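Local coordinates for 1-deoxy-D-xylulose 5-phosphate reductoisomerase (PDB 4ZQG), which catalyses the rearrangement and NAD(P)H-dependent reduction of 1-deoxy-D-xylulose 5-phosphate to 2-C-methyl-D-erythritol 4-phosphate, a step of isoprenoid synthesis that fosmidomycin blocks, at residues 371-376 and 396-401; 174-179 and 243-248; 34-39 and 95-100; 184-189 and 263-268. All blocks are in the same frame, centred on the assembly; numbering follows the deposited sequence.

Interaction 1: 371-376 and 396-401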
# COMPACT_ATOMS: atom_id res chain seq x y z
N LYS A 371 12.95 19.77 36.86
CA LYS A 371 13.00 18.79 37.95
C LYS A 371 11.63 18.56 38.59
O LYS A 371 11.31 17.44 38.99
CB LYS A 371 14.04 19.19 39.00
CG LYS A 371 15.47 19.12 38.49
N THR A 372 10.81 19.60 38.65
CA THR A 372 9.47 19.48 39.24
C THR A 372 8.52 18.68 38.36
O THR A 372 7.63 17.98 38.85
CB THR A 372 8.90 20.88 39.56
OG1 THR A 372 9.89 21.57 40.32
CG2 THR A 372 7.62 20.80 40.36
N ILE A 373 8.70 18.77 37.06
CA ILE A 373 7.92 17.95 36.16
C ILE A 373 8.46 16.51 36.24
O ILE A 373 7.70 15.56 36.48
CB ILE A 373 7.94 18.56 34.74
CG1 ILE A 373 7.03 19.78 34.72
CG2 ILE A 373 7.49 17.56 33.69
CD1 ILE A 373 7.29 20.77 33.61
N ALA A 374 9.77 16.35 36.11
CA ALA A 374 10.37 15.00 36.13
C ALA A 374 10.04 14.11 37.34
O ALA A 374 10.11 12.88 37.23
CB ALA A 374 11.88 15.10 35.94
N GLN A 375 9.66 14.69 38.48
CA GLN A 375 9.23 13.87 39.62
C GLN A 375 8.11 12.90 39.27
O GLN A 375 8.01 11.84 39.89
CB GLN A 375 8.76 14.68 40.84
CG GLN A 375 9.26 16.12 40.95
CD GLN A 375 8.76 16.90 42.19
OE1 GLN A 375 9.56 17.39 42.99
NE2 GLN A 375 7.46 17.04 42.34
N ASP A 376 7.25 13.27 38.32
CA ASP A 376 6.02 12.50 38.08
C ASP A 376 6.17 11.53 36.92
O ASP A 376 5.27 10.72 36.64
CB ASP A 376 4.83 13.45 37.86
CG ASP A 376 4.52 14.32 39.07
OD1 ASP A 376 4.43 13.78 40.20
OD2 ASP A 376 4.35 15.54 38.91
N LYS A 396 -2.49 19.84 34.82
CA LYS A 396 -2.64 21.17 35.52
C LYS A 396 -1.26 21.69 35.89
O LYS A 396 -0.94 22.86 35.71
CB LYS A 396 -3.52 21.11 36.79
CG LYS A 396 -5.03 21.08 36.56
N LYS A 397 -0.42 20.77 36.34
CA LYS A 397 0.91 21.11 36.75
C LYS A 397 1.79 21.63 35.61
O LYS A 397 2.43 22.67 35.74
CB LYS A 397 1.56 19.91 37.41
CG LYS A 397 2.92 20.21 38.00
CD LYS A 397 3.31 19.06 38.90
CE LYS A 397 4.73 19.20 39.40
NZ LYS A 397 5.05 18.10 40.35
N VAL A 398 1.83 20.91 34.51
CA VAL A 398 2.61 21.38 33.37
C VAL A 398 2.05 22.70 32.86
O VAL A 398 2.81 23.61 32.48
CB VAL A 398 2.64 20.35 32.23
CG1 VAL A 398 3.39 20.91 31.03
CG2 VAL A 398 3.30 19.07 32.73
N ARG A 399 0.71 22.81 32.87
CA ARG A 399 0.06 24.10 32.50
C ARG A 399 0.68 25.27 33.27
O ARG A 399 1.20 26.19 32.67
CB ARG A 399 -1.48 24.04 32.62
CG ARG A 399 -2.15 23.66 31.29
CD ARG A 399 -3.63 23.29 31.38
NE ARG A 399 -3.99 22.15 30.51
CZ ARG A 399 -4.04 22.19 29.18
NH1 ARG A 399 -3.79 23.32 28.51
NH2 ARG A 399 -4.32 21.06 28.52
N LYS A 400 0.70 25.15 34.60
CA LYS A 400 1.32 26.18 35.47
C LYS A 400 2.78 26.45 35.11
O LYS A 400 3.17 27.60 34.91
CB LYS A 400 1.21 25.75 36.93
CG LYS A 400 2.04 26.58 37.92
CD LYS A 400 2.78 25.72 38.95
CE LYS A 400 1.82 25.02 39.90
NZ LYS A 400 2.55 23.98 40.67
N ILE A 401 3.59 25.39 34.98
CA ILE A 401 5.05 25.54 34.88
C ILE A 401 5.44 26.04 33.52
O ILE A 401 6.34 26.89 33.39
CB ILE A 401 5.77 24.23 35.21
CG1 ILE A 401 5.54 23.89 36.66
CG2 ILE A 401 7.26 24.37 34.98
CD1 ILE A 401 6.24 22.66 37.14
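K397 gives its NZ to two oxygens of 371-376. NZ meets D376 OD2 at 3.0 Å in a salt bridge, the two side chains approaching tip to tip, with the nitrogen on the syn side of the carboxylate oxygen and 26° out of its plane. The same NZ donates to T372 O, also at 3.0 Å, and the lysine comes to the T372 carbonyl from 34° off its plane. The lysine is extended, with CG anti to the backbone N (chi1 -175°), and its NZ meets both acceptors. The T372 side chain lies across this arm at about a right angle, CG2 3.4 Å from K397 CE.

Further in, I373 and I401 slide past each other in opposite directions: I373 CG1 touches I401 CD1 at 3.8 Å, and I373 CD1 faces I401 CG2 at 3.9 Å. V398 CG2 adds a looser touch on I373 CG1. Helix 333-351 adjoins this apolar side through A338 and T341. The contact thus ties helix 387-409 to the short helical turn before it by isoleucine packing and a lysine amine that meets two acceptors, one of them a carboxylate, and is therefore probably charged.

Interaction 2: 174-179 and 243-248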
# COMPACT_ATOMS: atom_id res chain seq x y z
N ALA A 174 -0.88 -8.72 17.89
CA ALA A 174 -0.51 -9.66 16.84
C ALA A 174 0.70 -9.20 16.03
O ALA A 174 1.38 -10.03 15.42
CB ALA A 174 -1.67 -9.90 15.90
N ILE A 175 0.99 -7.90 16.02
CA ILE A 175 2.16 -7.36 15.32
C ILE A 175 3.51 -7.82 15.86
O ILE A 175 4.54 -7.52 15.27
CB ILE A 175 2.16 -5.83 15.37
CG1 ILE A 175 3.00 -5.25 14.25
CG2 ILE A 175 2.66 -5.31 16.71
CD1 ILE A 175 2.84 -3.77 14.04
N HIS A 176 3.54 -8.48 17.01
CA HIS A 176 4.83 -8.96 17.52
C HIS A 176 5.09 -10.38 17.10
O HIS A 176 6.16 -10.87 17.33
CB HIS A 176 4.92 -8.83 19.04
CG HIS A 176 4.68 -7.44 19.53
ND1 HIS A 176 5.65 -6.46 19.45
CD2 HIS A 176 3.60 -6.85 20.09
CE1 HIS A 176 5.18 -5.34 19.96
NE2 HIS A 176 3.94 -5.55 20.35
N HIS A 177 4.11 -11.03 16.51
CA HIS A 177 4.27 -12.35 15.93
C HIS A 177 5.06 -12.12 14.63
O HIS A 177 4.64 -11.35 13.76
CB HIS A 177 2.90 -12.97 15.69
CG HIS A 177 2.91 -14.44 15.47
ND1 HIS A 177 4.04 -15.16 15.09
CD2 HIS A 177 1.90 -15.35 15.54
CE1 HIS A 177 3.72 -16.44 14.96
NE2 HIS A 177 2.43 -16.58 15.21
N THR A 178 6.24 -12.73 14.52
CA THR A 178 7.21 -12.35 13.49
C THR A 178 6.82 -12.89 12.11
O THR A 178 7.34 -12.42 11.11
CB THR A 178 8.66 -12.77 13.87
OG1 THR A 178 8.76 -14.18 13.91
CG2 THR A 178 9.08 -12.22 15.24
N SER A 179 5.92 -13.88 12.07
CA SER A 179 5.22 -14.30 10.85
C SER A 179 4.71 -13.19 9.96
O SER A 179 4.78 -13.31 8.74
CB SER A 179 3.99 -15.10 11.22
OG SER A 179 4.37 -16.43 11.41
N PHE A 243 -0.39 0.98 17.49
CA PHE A 243 0.13 -0.20 16.84
C PHE A 243 1.02 -1.03 17.75
O PHE A 243 1.61 -2.01 17.32
CB PHE A 243 0.85 0.25 15.60
CG PHE A 243 -0.00 1.05 14.69
CD1 PHE A 243 0.34 2.34 14.36
CD2 PHE A 243 -1.15 0.51 14.17
CE1 PHE A 243 -0.46 3.08 13.52
CE2 PHE A 243 -1.92 1.22 13.31
CZ PHE A 243 -1.58 2.52 13.01
N ASP A 244 1.06 -0.64 19.02
CA ASP A 244 1.69 -1.40 20.07
C ASP A 244 3.18 -1.64 19.85
O ASP A 244 3.67 -2.74 20.07
CB ASP A 244 0.96 -2.71 20.27
CG ASP A 244 1.28 -3.31 21.57
OD1 ASP A 244 1.63 -4.51 21.61
OD2 ASP A 244 1.27 -2.57 22.58
N LEU A 245 3.89 -0.57 19.47
CA LEU A 245 5.31 -0.58 19.21
C LEU A 245 6.03 0.47 20.06
O LEU A 245 5.37 1.30 20.71
CB LEU A 245 5.54 -0.23 17.76
CG LEU A 245 4.92 -1.16 16.72
CD1 LEU A 245 5.16 -0.58 15.34
CD2 LEU A 245 5.53 -2.56 16.77
N LYS A 246 7.36 0.49 20.00
CA LYS A 246 8.18 1.53 20.63
C LYS A 246 8.75 2.43 19.57
O LYS A 246 8.72 2.10 18.42
CB LYS A 246 9.32 0.92 21.44
CG LYS A 246 8.89 -0.15 22.42
CD LYS A 246 8.22 0.46 23.61
CE LYS A 246 7.83 -0.62 24.59
NZ LYS A 246 7.27 0.08 25.76
N GLU A 247 9.25 3.59 19.95
CA GLU A 247 9.60 4.60 18.97
C GLU A 247 10.70 4.19 17.99
O GLU A 247 10.74 4.69 16.89
CB GLU A 247 9.96 5.95 19.61
CG GLU A 247 11.07 5.93 20.66
CD GLU A 247 12.45 5.59 20.09
OE1 GLU A 247 12.76 6.07 18.99
OE2 GLU A 247 13.24 4.86 20.76
N HIS A 248 11.61 3.33 18.40
CA HIS A 248 12.72 2.91 17.51
C HIS A 248 12.15 2.26 16.25
O HIS A 248 12.66 2.48 15.16
CB HIS A 248 13.75 2.01 18.22
CG HIS A 248 13.20 0.72 18.69
ND1 HIS A 248 13.25 -0.43 17.94
CD2 HIS A 248 12.52 0.40 19.81
CE1 HIS A 248 12.64 -1.41 18.57
NE2 HIS A 248 12.18 -0.93 19.71
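H176 NE2 donates to D244 OD1 at 2.8 Å, a His-carboxylate hydrogen bond that joins two loops of the domain carrying the mixed sheet: the one leading into strand 182-189 and the one between helix 230-243 and strand 250-254. The N-H...O angle is 147°. The oxygen lies in the imidazole plane, yet the nitrogen stands above the carboxylate, 49° out of that group's plane, and the two flat groups are turned 83° apart. D244 is the first residue past the helix, with positive phi, and its CG is anti to the backbone N. The nearby carboxylate would be expected to polarise the imidazole and raise its affinity for a second proton.

I175 backs the ring from its own segment: its CG2 sits over the centre of one imidazole face, 3.8 Å above the plane. That methyl lies between the backbone N and the carbonyl carbon, and from there it also reaches across to F243 O at 3.5 Å. The F243 ring packs on H157 and I160 of helix 155-162. I168 and I182 adjoin I175 as well, so the apolar side is well enclosed, whereas H176 is exposed. L245 O is hydrogen-bonded to a buffer molecule, probably from the crystallisation liquor. L245 crosses I175 at about a right angle, and its CD2 methyl is 4.0 Å from both I175 CG2 and I175 CD1 and 4.2 Å from H176 CE1.

Interaction 3: 34-39 and 95-100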
# COMPACT_ATOMS: atom_id res chain seq x y z
N ARG A 34 -27.13 7.21 11.24
CA ARG A 34 -28.08 8.00 12.00
C ARG A 34 -27.28 8.87 12.96
O ARG A 34 -26.48 8.35 13.73
CB ARG A 34 -29.04 7.07 12.79
CG ARG A 34 -29.93 7.78 13.80
CD ARG A 34 -30.96 6.89 14.51
NE ARG A 34 -30.42 6.24 15.71
CZ ARG A 34 -30.20 6.85 16.87
NH1 ARG A 34 -30.47 8.15 17.04
NH2 ARG A 34 -29.70 6.14 17.88
N ILE A 35 -27.51 10.18 12.98
CA ILE A 35 -26.83 11.05 13.94
C ILE A 35 -27.56 11.05 15.28
O ILE A 35 -28.64 11.53 15.39
CB ILE A 35 -26.77 12.50 13.50
CG1 ILE A 35 -26.20 12.65 12.09
CG2 ILE A 35 -25.98 13.30 14.50
CD1 ILE A 35 -24.95 11.88 11.83
N HIS A 36 -26.97 10.50 16.31
CA HIS A 36 -27.58 10.52 17.60
C HIS A 36 -27.13 11.74 18.38
O HIS A 36 -27.90 12.26 19.17
CB HIS A 36 -27.19 9.27 18.33
CG HIS A 36 -27.70 9.20 19.72
ND1 HIS A 36 -28.96 8.72 20.03
CD2 HIS A 36 -27.11 9.52 20.90
CE1 HIS A 36 -29.12 8.77 21.34
NE2 HIS A 36 -28.01 9.22 21.89
N ALA A 37 -25.90 12.22 18.18
CA ALA A 37 -25.44 13.38 18.93
C ALA A 37 -24.37 14.17 18.24
O ALA A 37 -23.69 13.65 17.42
CB ALA A 37 -24.96 12.97 20.30
N LEU A 38 -24.27 15.46 18.56
CA LEU A 38 -23.29 16.37 17.98
C LEU A 38 -22.86 17.29 19.10
O LEU A 38 -23.67 17.59 19.93
CB LEU A 38 -23.93 17.23 16.89
CG LEU A 38 -24.59 16.51 15.73
CD1 LEU A 38 -25.35 17.51 14.88
CD2 LEU A 38 -23.55 15.85 14.86
N THR A 39 -21.61 17.71 19.14
CA THR A 39 -21.15 18.58 20.20
C THR A 39 -20.28 19.66 19.67
O THR A 39 -19.59 19.47 18.68
CB THR A 39 -20.30 17.85 21.24
OG1 THR A 39 -18.91 17.80 20.85
CG2 THR A 39 -20.87 16.45 21.55
N ASP A 95 -23.45 6.57 25.86
CA ASP A 95 -24.86 6.44 25.69
C ASP A 95 -25.17 5.07 25.11
O ASP A 95 -24.59 4.63 24.11
CB ASP A 95 -25.33 7.61 24.79
CG ASP A 95 -26.83 7.69 24.65
OD1 ASP A 95 -27.45 6.64 24.40
OD2 ASP A 95 -27.37 8.84 24.75
N GLU A 96 -26.12 4.39 25.76
CA GLU A 96 -26.50 3.02 25.38
C GLU A 96 -26.96 2.99 23.92
O GLU A 96 -26.81 2.01 23.26
CB GLU A 96 -27.56 2.47 26.34
CG GLU A 96 -28.14 1.09 26.02
N ALA A 97 -27.47 4.11 23.42
CA ALA A 97 -28.03 4.17 22.07
C ALA A 97 -27.06 4.53 20.96
O ALA A 97 -27.45 4.55 19.80
CB ALA A 97 -29.20 5.16 22.05
N VAL A 98 -25.82 4.84 21.34
CA VAL A 98 -24.76 5.22 20.39
C VAL A 98 -23.92 4.00 20.00
O VAL A 98 -23.38 3.32 20.87
CB VAL A 98 -23.81 6.23 21.05
CG1 VAL A 98 -22.61 6.50 20.19
CG2 VAL A 98 -24.51 7.52 21.30
N ASP A 99 -23.77 3.74 18.71
CA ASP A 99 -22.85 2.71 18.24
C ASP A 99 -21.43 3.26 18.11
O ASP A 99 -20.48 2.64 18.55
CB ASP A 99 -23.25 2.15 16.87
CG ASP A 99 -24.59 1.41 16.87
OD1 ASP A 99 -25.29 1.48 15.85
OD2 ASP A 99 -24.95 0.77 17.87
N THR A 100 -21.28 4.42 17.48
CA THR A 100 -19.97 4.86 17.05
C THR A 100 -19.67 6.26 17.50
O THR A 100 -20.51 7.11 17.40
CB THR A 100 -19.84 4.74 15.53
OG1 THR A 100 -20.01 3.36 15.17
CG2 THR A 100 -18.44 5.19 15.03
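H36, on strand 33-39 of the Rossmann-type parallel sheet, reaches the turn that leads into strand 100-103 and bonds to D95 there. Strand 7-12 runs between these two strands in the sheet, so the imidazole spans its end, passing S8.

H36 NE2 donates to D95 OD2 at 3.0 Å and a fairly straight 159°, but the nitrogen stands well above the carboxylate, 69° out of its plane. The same OD2 has a salt bridge to K58, so it is shared between a lysine and the imidazole. The other oxygen shapes the turn: A97 N donates to D95 OD1 at 2.7 Å on its anti lone pair, closing an Asx turn, and V98 N bonds to D95 O across a type I beta turn. At the far side of the ring, R34, its chain bent at chi3, reaches its neighbour two residues on, and NH1 and NH2 each give H36 ND1 a weak bond of 3.4 Å. With ND1 accepting and NE2 donating, the imidazole is consistent with a neutral ring protonated on NE2.

Carbon contacts complete the account. H36 CG is anti to the backbone N (chi1 177°), on a CA-CB bond that points toward the turn. A97 CB approaches the ring obliquely, 3.7 Å from H36 CE1. V98, whose side chain also rests on A10 of strand 7-12, crosses H36 at about a right angle, and its CG2 presses to 3.3 Å from H36 CD2.

Interaction 4: 184-189 and 263-268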
# COMPACT_ATOMS: atom_id res chain seq x y z
N LYS A 184 9.17 -2.08 10.29
CA LYS A 184 9.01 -0.78 10.90
C LYS A 184 7.95 0.04 10.21
O LYS A 184 7.50 -0.32 9.12
CB LYS A 184 10.35 -0.07 10.90
CG LYS A 184 10.93 0.27 9.55
CD LYS A 184 12.07 1.28 9.74
CE LYS A 184 13.36 0.59 10.23
NZ LYS A 184 14.29 0.47 9.09
N LEU A 185 7.52 1.14 10.86
CA LEU A 185 6.47 2.02 10.30
C LEU A 185 7.12 3.31 9.89
O LEU A 185 8.01 3.78 10.57
CB LEU A 185 5.39 2.29 11.33
CG LEU A 185 4.75 1.07 12.00
CD1 LEU A 185 3.65 1.49 12.94
CD2 LEU A 185 4.19 0.11 10.97
N TRP A 186 6.72 3.86 8.76
CA TRP A 186 7.29 5.12 8.29
C TRP A 186 6.17 6.17 8.29
O TRP A 186 5.14 5.98 7.61
CB TRP A 186 7.83 4.96 6.89
CG TRP A 186 9.06 4.20 6.87
CD1 TRP A 186 9.20 2.84 6.86
CD2 TRP A 186 10.39 4.74 6.90
NE1 TRP A 186 10.52 2.52 6.89
CE2 TRP A 186 11.26 3.66 6.88
CE3 TRP A 186 10.91 6.03 6.91
CZ2 TRP A 186 12.62 3.82 6.89
CZ3 TRP A 186 12.29 6.19 6.90
CH2 TRP A 186 13.12 5.09 6.89
N LEU A 187 6.34 7.24 9.07
CA LEU A 187 5.40 8.37 9.07
C LEU A 187 5.88 9.42 8.10
O LEU A 187 6.99 9.89 8.23
CB LEU A 187 5.28 9.01 10.47
CG LEU A 187 4.55 8.20 11.52
CD1 LEU A 187 4.85 8.74 12.89
CD2 LEU A 187 3.09 8.21 11.25
N THR A 188 5.04 9.78 7.14
CA THR A 188 5.34 10.89 6.22
C THR A 188 5.01 12.24 6.90
O THR A 188 4.09 12.33 7.68
CB THR A 188 4.53 10.70 4.91
OG1 THR A 188 3.24 10.11 5.23
CG2 THR A 188 5.24 9.76 4.01
N ALA A 189 5.77 13.28 6.58
CA ALA A 189 5.59 14.59 7.14
C ALA A 189 5.75 15.61 6.03
O ALA A 189 6.74 15.55 5.27
CB ALA A 189 6.66 14.84 8.17
N LEU A 263 3.95 4.67 5.34
CA LEU A 263 4.27 3.34 4.84
C LEU A 263 4.49 2.33 5.95
O LEU A 263 4.77 2.68 7.11
CB LEU A 263 5.49 3.39 3.91
CG LEU A 263 5.60 4.59 2.95
CD1 LEU A 263 6.36 5.72 3.61
CD2 LEU A 263 6.32 4.21 1.68
N VAL A 264 4.31 1.07 5.59
CA VAL A 264 4.67 -0.03 6.41
C VAL A 264 5.68 -0.88 5.67
O VAL A 264 5.39 -1.44 4.63
CB VAL A 264 3.47 -0.88 6.72
CG1 VAL A 264 3.88 -2.10 7.50
CG2 VAL A 264 2.48 -0.06 7.53
N GLU A 265 6.88 -0.96 6.25
CA GLU A 265 7.98 -1.76 5.73
C GLU A 265 7.97 -3.16 6.29
O GLU A 265 7.97 -3.33 7.48
CB GLU A 265 9.29 -1.11 6.13
CG GLU A 265 10.50 -1.93 5.74
CD GLU A 265 11.79 -1.19 5.93
OE1 GLU A 265 11.83 -0.13 6.61
OE2 GLU A 265 12.78 -1.74 5.40
N TYR A 266 7.96 -4.15 5.39
CA TYR A 266 8.02 -5.58 5.70
C TYR A 266 9.42 -6.20 5.49
O TYR A 266 10.29 -5.63 4.82
CB TYR A 266 6.99 -6.33 4.86
CG TYR A 266 5.55 -6.00 5.20
CD1 TYR A 266 4.80 -6.85 6.01
CD2 TYR A 266 4.94 -4.86 4.72
CE1 TYR A 266 3.50 -6.57 6.32
CE2 TYR A 266 3.64 -4.56 5.03
CZ TYR A 266 2.91 -5.41 5.84
OH TYR A 266 1.59 -5.12 6.17
N VAL A 267 9.62 -7.38 6.05
CA VAL A 267 10.93 -8.01 6.10
C VAL A 267 11.46 -8.48 4.77
O VAL A 267 12.67 -8.57 4.61
CB VAL A 267 10.99 -9.19 7.10
CG1 VAL A 267 10.91 -8.64 8.52
CG2 VAL A 267 9.87 -10.18 6.86
N ASP A 268 10.56 -8.80 3.84
CA ASP A 268 10.91 -9.19 2.48
C ASP A 268 11.26 -8.04 1.57
O ASP A 268 11.59 -8.26 0.40
CB ASP A 268 9.81 -10.03 1.82
CG ASP A 268 8.42 -9.34 1.83
OD1 ASP A 268 8.33 -8.11 1.73
OD2 ASP A 268 7.42 -10.08 1.90
O HOH W 1 14.71 1.15 6.00
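W186 and L263 form the tight end of an antiparallel strand pair in the mixed sheet. As a hydrogen-bonded pair they exchange two bonds, W186 N to L263 O at 2.8 Å and L263 N to W186 O at 2.9 Å, and their side chains touch through W186 CB and L263 CD1 at 3.7 Å. Next to them the non-hydrogen-bonded pair L185 and V264 puts its side chains on the other face, lying side by side with L185 CD2 3.8 Å from V264 CG2, where I160 of helix 155-162 packs on both.

Toward K184 and E265 the pairing slackens. E265 N still bonds to K184 O, but the return bond, K184 N to E265 O, is weak at 3.3 Å. Here the lysine is partly exposed. Its CG, in the crowded position between backbone N and carbonyl carbon, lies 3.1 Å from E265 OE1, and its chain bends at the end to bring NZ to 3.5 Å from E265 OE1. A water bridges the same two atoms, accepting weakly from NZ and donating to OE1.

The stronger grip on that oxygen is the indole's: W186 NE1 donates to E265 OE1 at 3.0 Å, nearly straight and in the ring plane, on the anti side of the carboxylate. The second subunit adjoins this face, its L303 on W186 and its P300 on E265. One carboxylate oxygen therefore collects an indole N-H, a water and a lysine, which should favour its ionised form in a largely buried position at the dimer interface.

Overall arrangement
Along the chain, interaction 3 comes first, in the N-terminal Rossmann-type domain with the seven-stranded parallel sheet. Interactions 2 and 4 follow with their segments alternating (174-179, 184-189, 243-248, 263-268), and interaction 1 closes the series among the C-terminal helices. Interactions 2 and 4 belong to one region around the four-stranded mixed sheet: their centres are 12 Å apart, and L185 CD1 touches L245 CD1 at 3.5 Å. The other centre-to-centre distances are 31 to 36 Å, with no touch. The contacts thus sample three separate regions of the fold; A189 of 184-189 touches the bound fosmidomycin, and both interactions 2 and 4 meet the second subunit.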